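Local coordinates for specific mitochondrial acyl carrier protein (Toxoplasma, PDB 3CE7) that belongs to the mitochondrial acyl carrier proteins and presumably takes part in fatty acid biosynthesis, though how it would carry an acyl group is not established, at residues S42-L47 and Q84-I89; V73-E78 and A90-S95. One frame throughout, in Å; residues are numbered along the deposited sequence. Where two conformers were deposited one is given.

How the contacts relate
Both contacts pin a loop onto helix 86-98, contact 1 at its N-terminal end and contact 2 on the turns that follow, with centres about 14 Å apart. Each is partly buried, with an apolar inner side and a more exposed rim. Their chemistry differs with position. At the helix start, 42-47 and 84-89 are joined by a direct backbone hydrogen bond and two bridging waters, and leucine packing lies beneath. Along the helix body, where main-chain polar groups are used within the helix, 73-78 and 90-95 meet through valine, proline and phenylalanine side chains, with one loop carbonyl at the ring edge. Contact 1 buries more surface, 345 against 206 Å².

Contact 1 of 2, residues S42-L47 and Q84-I89; sequences SKLEEL and QTLQEI
Leu44 carries the tight side of this contact. Its N-H points almost straight at Gln84 O (N to O 2.8 Å, N-H...O angle 174°), meeting the carbonyl nearly along its C=O axis, and the leucine side chain then runs inward past the same oxygen. CD2 of Leu44 reaches CD2 of Leu86 at 3.8 Å, the two side chains crossing at about a right angle, while CD1 lies more loosely against Ile89 CD1. Phe63 of helix 57-71 covers both Leu86 and Ile89 from the core. The loop between the first two long helices of the acyl-carrier fold is thereby fastened to the start of its last helix, 86-98. That start is a capping box: Thr85 OG1 accepts from Glu88 N at 3.3 Å, and Thr85 N donates to Glu88 OE1 at 3.1 Å from above the carboxylate plane. Gln84 N grips the same OE1 more directly, at 2.7 Å and nearly along its C-O axis. On the looser outer side, the Lys43 chain, bent at chi2 (-82°) and chi4 (-84°), lies alongside Gln84 (Lys43 CD to Gln84 CB 4.1 Å) and, crossing Thr85 obliquely, brings NZ to 3.5 Å from Thr85 CG2. Water bridges both flanks of the direct bond: one molecule links Ser42 O to Leu86 N, and the other, beside Lys43 and Gln84, donates to Gln84 O and Glu45 OE2 and accepts from Glu45 N.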
ATOM      1  N   SER A  42      -6.133  -8.796   0.683  1.00 19.12           N
ATOM      2  CA  SER A  42      -7.444  -8.134   0.594  1.00 19.22           C
ATOM      3  C   SER A  42      -7.510  -7.256  -0.657  1.00 19.48           C
ATOM      4  O   SER A  42      -6.560  -6.550  -0.971  1.00 19.03           O
ATOM      5  CB  SER A  42      -7.719  -7.262   1.829  1.00 19.00           C
ATOM      6  OG  SER A  42      -7.730  -8.003   3.034  1.00 19.32           O
ATOM      7  N   LYS A  43      -8.625  -7.311  -1.383  1.00 19.65           N
ATOM      8  CA  LYS A  43      -8.844  -6.356  -2.465  1.00 20.37           C
ATOM      9  C   LYS A  43      -9.155  -4.991  -1.851  1.00 19.86           C
ATOM     10  O   LYS A  43     -10.136  -4.840  -1.119  1.00 20.26           O
ATOM     11  CB  LYS A  43      -9.980  -6.829  -3.382  1.00 20.82           C
ATOM     12  CG  LYS A  43      -9.594  -8.043  -4.244  1.00 24.49           C
ATOM     13  CD  LYS A  43      -8.825  -7.624  -5.490  1.00 29.85           C
ATOM     14  CE  LYS A  43      -8.279  -8.828  -6.254  1.00 33.27           C
ATOM     15  NZ  LYS A  43      -6.978  -9.311  -5.702  1.00 35.83           N
ATOM     16  N   LEU A  44      -8.295  -4.009  -2.115  1.00 20.27           N
ATOM     17  CA  LEU A  44      -8.444  -2.684  -1.510  1.00 20.79           C
ATOM     18  C   LEU A  44      -9.849  -2.123  -1.696  1.00 22.13           C
ATOM     19  O   LEU A  44     -10.423  -1.575  -0.752  1.00 20.86           O
ATOM     20  CB  LEU A  44      -7.421  -1.704  -2.084  1.00 21.01           C
ATOM     21  CG  LEU A  44      -5.953  -1.972  -1.748  1.00 20.01           C
ATOM     22  CD1 LEU A  44      -5.056  -1.094  -2.606  1.00 20.95           C
ATOM     23  CD2 LEU A  44      -5.682  -1.748  -0.274  1.00 21.08           C
ATOM     24  N   GLU A  45     -10.395  -2.317  -2.898  1.00 23.51           N
ATOM     25  CA  GLU A  45     -11.704  -1.760  -3.249  0.50 24.72           C
ATOM     26  C   GLU A  45     -12.875  -2.342  -2.456  1.00 25.00           C
ATOM     27  O   GLU A  45     -14.007  -1.844  -2.554  1.00 25.05           O
ATOM     28  CB  GLU A  45     -11.951  -1.889  -4.754  0.50 25.04           C
ATOM     29  CG  GLU A  45     -11.863  -0.574  -5.524  0.50 27.48           C
ATOM     30  CD  GLU A  45     -10.451  -0.026  -5.700  0.50 29.26           C
ATOM     31  OE1 GLU A  45     -10.338   1.164  -6.063  0.50 30.48           O
ATOM     32  OE2 GLU A  45      -9.460  -0.767  -5.503  0.50 31.21           O
ATOM     33  N   GLU A  46     -12.604  -3.374  -1.664  1.00 25.63           N
ATOM     34  CA  GLU A  46     -13.630  -3.992  -0.825  1.00 26.87           C
ATOM     35  C   GLU A  46     -13.590  -3.474   0.627  1.00 26.09           C
ATOM     36  O   GLU A  46     -14.472  -3.784   1.433  1.00 26.47           O
ATOM     37  CB  GLU A  46     -13.564  -5.529  -0.955  1.00 27.29           C
ATOM     38  CG  GLU A  46     -14.056  -6.003  -2.347  1.00 29.68           C
ATOM     39  CD  GLU A  46     -13.574  -7.397  -2.798  1.00 30.09           C
ATOM     40  OE1 GLU A  46     -13.053  -8.185  -1.980  1.00 33.91           O
ATOM     41  OE2 GLU A  46     -13.733  -7.703  -4.005  1.00 34.84           O
ATOM     42  N   LEU A  47     -12.595  -2.635   0.928  1.00 24.78           N
ATOM     43  CA  LEU A  47     -12.362  -2.111   2.271  1.00 24.66           C
ATOM     44  C   LEU A  47     -13.150  -0.834   2.542  1.00 24.61           C
ATOM     45  O   LEU A  47     -13.260   0.018   1.673  1.00 24.80           O
ATOM     46  CB  LEU A  47     -10.872  -1.809   2.473  1.00 24.50           C
ATOM     47  CG  LEU A  47      -9.887  -2.978   2.373  1.00 24.30           C
ATOM     48  CD1 LEU A  47      -8.446  -2.458   2.418  1.00 25.07           C
ATOM     49  CD2 LEU A  47     -10.139  -4.019   3.466  1.00 25.33           C
ATOM     50  N   GLN A  84      -4.108  -3.556  -6.793  1.00 18.42           N
ATOM     51  CA  GLN A  84      -5.367  -4.021  -6.212  1.00 18.48           C
ATOM     52  C   GLN A  84      -5.249  -4.470  -4.756  1.00 18.13           C
ATOM     53  O   GLN A  84      -6.248  -4.491  -4.030  1.00 18.36           O
ATOM     54  CB  GLN A  84      -5.977  -5.143  -7.047  1.00 18.74           C
ATOM     55  CG  GLN A  84      -6.402  -4.712  -8.429  1.00 21.90           C
ATOM     56  CD  GLN A  84      -6.982  -5.865  -9.200  1.00 26.44           C
ATOM     57  OE1 GLN A  84      -6.251  -6.678  -9.778  1.00 28.65           O
ATOM     58  NE2 GLN A  84      -8.311  -5.959  -9.206  1.00 28.60           N
ATOM     59  N   THR A  85      -4.034  -4.833  -4.332  1.00 17.32           N
ATOM     60  CA  THR A  85      -3.807  -5.326  -2.964  1.00 16.99           C
ATOM     61  C   THR A  85      -2.558  -4.714  -2.339  1.00 16.25           C
ATOM     62  O   THR A  85      -1.662  -4.215  -3.051  1.00 16.61           O
ATOM     63  CB  THR A  85      -3.614  -6.864  -2.912  1.00 17.15           C
ATOM     64  OG1 THR A  85      -2.334  -7.214  -3.473  1.00 17.54           O
ATOM     65  CG2 THR A  85      -4.747  -7.597  -3.643  1.00 18.19           C
ATOM     66  N   LEU A  86      -2.493  -4.753  -1.011  1.00 15.66           N
ATOM     67  CA  LEU A  86      -1.298  -4.268  -0.311  1.00 15.53           C
ATOM     68  C   LEU A  86      -0.069  -5.129  -0.592  1.00 15.16           C
ATOM     69  O   LEU A  86       1.046  -4.615  -0.612  1.00 15.74           O
ATOM     70  CB  LEU A  86      -1.519  -4.218   1.197  1.00 15.89           C
ATOM     71  CG  LEU A  86      -2.589  -3.243   1.674  1.00 15.58           C
ATOM     72  CD1 LEU A  86      -2.729  -3.453   3.152  1.00 15.83           C
ATOM     73  CD2 LEU A  86      -2.225  -1.781   1.323  1.00 15.79           C
ATOM     74  N   GLN A  87      -0.260  -6.434  -0.800  1.00 15.54           N
ATOM     75  CA  GLN A  87       0.885  -7.277  -1.115  1.00 16.33           C
ATOM     76  C   GLN A  87       1.587  -6.785  -2.373  1.00 15.78           C
ATOM     77  O   GLN A  87       2.822  -6.786  -2.440  1.00 16.28           O
ATOM     78  CB  GLN A  87       0.493  -8.745  -1.289  1.00 16.42           C
ATOM     79  CG  GLN A  87       1.705  -9.649  -1.380  1.00 20.27           C
ATOM     80  CD  GLN A  87       2.461  -9.690  -0.077  1.00 24.22           C
ATOM     81  OE1 GLN A  87       1.988 -10.276   0.906  1.00 26.85           O
ATOM     82  NE2 GLN A  87       3.629  -9.040  -0.040  1.00 25.63           N
ATOM     83  N   GLU A  88       0.810  -6.367  -3.367  1.00 16.09           N
ATOM     84  CA  GLU A  88       1.392  -5.848  -4.608  1.00 15.70           C
ATOM     85  C   GLU A  88       2.224  -4.591  -4.355  1.00 15.71           C
ATOM     86  O   GLU A  88       3.291  -4.405  -4.944  1.00 15.35           O
ATOM     87  CB  GLU A  88       0.282  -5.543  -5.607  1.00 16.32           C
ATOM     88  CG  GLU A  88      -0.381  -6.804  -6.167  1.00 16.94           C
ATOM     89  CD  GLU A  88      -1.633  -6.494  -6.960  1.00 19.24           C
ATOM     90  OE1 GLU A  88      -2.185  -5.391  -6.785  1.00 19.29           O
ATOM     91  OE2 GLU A  88      -2.081  -7.357  -7.752  1.00 22.81           O
ATOM     92  N   ILE A  89       1.714  -3.724  -3.479  1.00 15.80           N
ATOM     93  CA  ILE A  89       2.409  -2.484  -3.165  1.00 15.99           C
ATOM     94  C   ILE A  89       3.721  -2.789  -2.443  1.00 16.18           C
ATOM     95  O   ILE A  89       4.784  -2.262  -2.826  1.00 16.77           O
ATOM     96  CB  ILE A  89       1.529  -1.510  -2.367  1.00 15.75           C
ATOM     97  CG1 ILE A  89       0.250  -1.218  -3.163  1.00 17.11           C
ATOM     98  CG2 ILE A  89       2.304  -0.198  -2.108  1.00 15.74           C
ATOM     99  CD1 ILE A  89      -0.725  -0.250  -2.493  1.00 16.83           C
TER
HETATM  100  O   HOH W   1      -4.631  -5.588   0.601  1.00 17.28           O
HETATM  101  O   HOH W   2      -8.786  -3.388  -5.205  1.00 25.78           O

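Contact 2 of 2, residues V73-E78 and A90-S95; sequences VTVPDE and ADFVVS
Apolar packing dominates between 73-78 and 90-95, and most of it falls on the Phe92 ring. With CG anti to the backbone N (chi1 -174°), the ring extends from helix 86-98 to meet residues 74-76. Its CE2 atom lies 3.8 Å from Val75 CG2, the methyl that sits anti to the carbonyl carbon of Val75, and the two side chains cross obliquely. Farther out, Pro76 CD approaches Phe92 CZ at 3.9 Å, again obliquely, so the valine and the proline engage neighbouring atoms of one ring. Phe83 touches both Phe92 and Val75. A second, looser apolar pair lies one residue along the helix: Val73 CG2 faces Val93 CG2 at 4.2 Å, where the backbones come nearest, with CA atoms of Val73 and Val93 6.6 Å apart.

The polar component across the interface is a carbonyl at a ring edge. Thr74 O lies in the plane of the Phe92 ring, 3.5 Å from CE2 and 3.8 Å from CZ, placing the oxygen by the weakly positive C-H rim rather than over the pi cloud.

The hydrogen bonds nearby join neither segment to the other. Ser95 OG donates to Phe92 O at 2.8 Å from above the carbonyl plane, and Val94 N bonds to Ala90 O in the regular helical pattern; on the loop, Val75 N bonds to Glu68 OE2 of helix 57-71. With Val64 beneath Val75 and Val67 and Phe71 beneath Val93, the arrangement belongs to the acyl-carrier helical bundle, in which the connection from helix 57-71 to short helix 77-80 packs along the last helix.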
ATOM      1  N   VAL A  73      10.587   5.600  -2.913  1.00 22.57           N
ATOM      2  CA  VAL A  73      10.445   4.953  -4.215  1.00 22.53           C
ATOM      3  C   VAL A  73       9.540   5.819  -5.081  1.00 22.73           C
ATOM      4  O   VAL A  73       8.781   6.634  -4.555  1.00 22.78           O
ATOM      5  CB  VAL A  73       9.874   3.513  -4.113  1.00 22.54           C
ATOM      6  CG1 VAL A  73      10.828   2.618  -3.339  1.00 21.81           C
ATOM      7  CG2 VAL A  73       8.473   3.505  -3.495  1.00 22.48           C
ATOM      8  N   THR A  74       9.646   5.650  -6.397  1.00 22.75           N
ATOM      9  CA  THR A  74       8.757   6.311  -7.350  1.00 23.18           C
ATOM     10  C   THR A  74       7.848   5.260  -7.961  1.00 22.88           C
ATOM     11  O   THR A  74       8.325   4.281  -8.543  1.00 22.67           O
ATOM     12  CB  THR A  74       9.540   7.019  -8.477  1.00 23.62           C
ATOM     13  OG1 THR A  74      10.392   8.011  -7.896  1.00 25.83           O
ATOM     14  CG2 THR A  74       8.589   7.688  -9.456  1.00 24.60           C
ATOM     15  N   VAL A  75       6.543   5.474  -7.818  1.00 22.64           N
ATOM     16  CA  VAL A  75       5.553   4.591  -8.418  1.00 22.43           C
ATOM     17  C   VAL A  75       4.984   5.292  -9.652  1.00 23.19           C
ATOM     18  O   VAL A  75       4.277   6.290  -9.518  1.00 23.15           O
ATOM     19  CB  VAL A  75       4.418   4.254  -7.426  1.00 22.17           C
ATOM     20  CG1 VAL A  75       3.435   3.262  -8.045  1.00 23.05           C
ATOM     21  CG2 VAL A  75       4.998   3.702  -6.120  1.00 21.98           C
ATOM     22  N   PRO A  76       5.304   4.780 -10.852  1.00 23.70           N
ATOM     23  CA  PRO A  76       4.697   5.309 -12.083  1.00 24.27           C
ATOM     24  C   PRO A  76       3.175   5.157 -12.092  1.00 25.25           C
ATOM     25  O   PRO A  76       2.640   4.226 -11.488  1.00 24.77           O
ATOM     26  CB  PRO A  76       5.314   4.448 -13.186  1.00 24.54           C
ATOM     27  CG  PRO A  76       6.540   3.843 -12.583  1.00 24.69           C
ATOM     28  CD  PRO A  76       6.266   3.698 -11.128  1.00 23.82           C
ATOM     29  N   ASP A  77       2.487   6.060 -12.785  1.00 26.20           N
ATOM     30  CA  ASP A  77       1.025   6.032 -12.832  1.00 27.22           C
ATOM     31  C   ASP A  77       0.502   4.684 -13.330  1.00 26.89           C
ATOM     32  O   ASP A  77      -0.502   4.174 -12.821  1.00 27.57           O
ATOM     33  CB  ASP A  77       0.490   7.160 -13.724  1.00 28.22           C
ATOM     34  CG  ASP A  77       0.620   8.538 -13.085  1.00 30.49           C
ATOM     35  OD1 ASP A  77       0.815   8.640 -11.854  1.00 32.39           O
ATOM     36  OD2 ASP A  77       0.509   9.538 -13.827  1.00 34.27           O
ATOM     37  N   GLU A  78       1.191   4.115 -14.316  1.00 26.65           N
ATOM     38  CA  GLU A  78       0.817   2.830 -14.927  1.00 26.62           C
ATOM     39  C   GLU A  78       0.806   1.706 -13.891  1.00 25.38           C
ATOM     40  O   GLU A  78      -0.034   0.807 -13.939  1.00 25.51           O
ATOM     41  CB  GLU A  78       1.780   2.467 -16.062  1.00 27.38           C
ATOM     42  CG  GLU A  78       2.133   3.613 -17.021  1.00 30.67           C
ATOM     43  CD  GLU A  78       3.261   4.494 -16.498  1.00 32.88           C
ATOM     44  OE1 GLU A  78       4.446   4.131 -16.686  1.00 36.21           O
ATOM     45  OE2 GLU A  78       2.961   5.559 -15.909  1.00 34.53           O
ATOM     46  N   ALA A  90       3.647  -3.639  -1.414  1.00 15.71           N
ATOM     47  CA  ALA A  90       4.848  -4.069  -0.683  1.00 15.94           C
ATOM     48  C   ALA A  90       5.873  -4.698  -1.631  1.00 16.14           C
ATOM     49  O   ALA A  90       7.062  -4.382  -1.577  1.00 16.63           O
ATOM     50  CB  ALA A  90       4.485  -5.032   0.428  1.00 16.61           C
ATOM     51  N   ASP A  91       5.399  -5.575  -2.514  1.00 16.37           N
ATOM     52  CA  ASP A  91       6.277  -6.202  -3.497  1.00 17.09           C
ATOM     53  C   ASP A  91       6.981  -5.157  -4.375  1.00 16.76           C
ATOM     54  O   ASP A  91       8.173  -5.295  -4.688  1.00 17.08           O
ATOM     55  CB  ASP A  91       5.495  -7.178  -4.377  1.00 17.43           C
ATOM     56  CG  ASP A  91       5.058  -8.449  -3.643  1.00 20.23           C
ATOM     57  OD1 ASP A  91       5.468  -8.703  -2.498  1.00 23.95           O
ATOM     58  OD2 ASP A  91       4.264  -9.210  -4.238  1.00 24.11           O
ATOM     59  N   PHE A  92       6.240  -4.127  -4.796  1.00 15.97           N
ATOM     60  CA  PHE A  92       6.828  -3.100  -5.657  1.00 16.51           C
ATOM     61  C   PHE A  92       7.900  -2.317  -4.896  1.00 16.15           C
ATOM     62  O   PHE A  92       8.982  -2.020  -5.431  1.00 16.32           O
ATOM     63  CB  PHE A  92       5.765  -2.146  -6.195  1.00 16.74           C
ATOM     64  CG  PHE A  92       6.310  -1.175  -7.195  1.00 17.04           C
ATOM     65  CD1 PHE A  92       6.597  -1.585  -8.490  1.00 18.74           C
ATOM     66  CD2 PHE A  92       6.600   0.145  -6.827  1.00 18.31           C
ATOM     67  CE1 PHE A  92       7.128  -0.688  -9.430  1.00 18.89           C
ATOM     68  CE2 PHE A  92       7.126   1.046  -7.759  1.00 18.35           C
ATOM     69  CZ  PHE A  92       7.395   0.629  -9.052  1.00 17.81           C
ATOM     70  N   VAL A  93       7.610  -1.999  -3.638  1.00 16.13           N
ATOM     71  CA  VAL A  93       8.571  -1.257  -2.818  1.00 16.38           C
ATOM     72  C   VAL A  93       9.867  -2.058  -2.702  1.00 16.66           C
ATOM     73  O   VAL A  93      10.959  -1.533  -2.956  1.00 17.01           O
ATOM     74  CB  VAL A  93       8.004  -0.942  -1.421  1.00 17.07           C
ATOM     75  CG1 VAL A  93       9.110  -0.461  -0.490  1.00 17.70           C
ATOM     76  CG2 VAL A  93       6.906   0.100  -1.527  1.00 17.37           C
ATOM     77  N   VAL A  94       9.745  -3.330  -2.333  1.00 16.50           N
ATOM     78  CA  VAL A  94      10.929  -4.160  -2.135  1.00 16.81           C
ATOM     79  C   VAL A  94      11.709  -4.288  -3.443  1.00 17.53           C
ATOM     80  O   VAL A  94      12.931  -4.129  -3.455  1.00 18.02           O
ATOM     81  CB  VAL A  94      10.563  -5.518  -1.523  1.00 16.83           C
ATOM     82  CG1 VAL A  94      11.744  -6.508  -1.627  1.00 17.37           C
ATOM     83  CG2 VAL A  94      10.136  -5.310  -0.074  1.00 16.18           C
ATOM     84  N   SER A  95      10.991  -4.532  -4.541  1.00 17.79           N
ATOM     85  CA  SER A  95      11.637  -4.684  -5.847  0.50 18.56           C
ATOM     86  C   SER A  95      12.418  -3.426  -6.227  1.00 18.44           C
ATOM     87  O   SER A  95      13.557  -3.524  -6.700  1.00 19.46           O
ATOM     88  CB  SER A  95      10.624  -5.063  -6.932  0.50 18.58           C
ATOM     89  OG  SER A  95       9.711  -4.018  -7.177  0.50 19.54           O
TER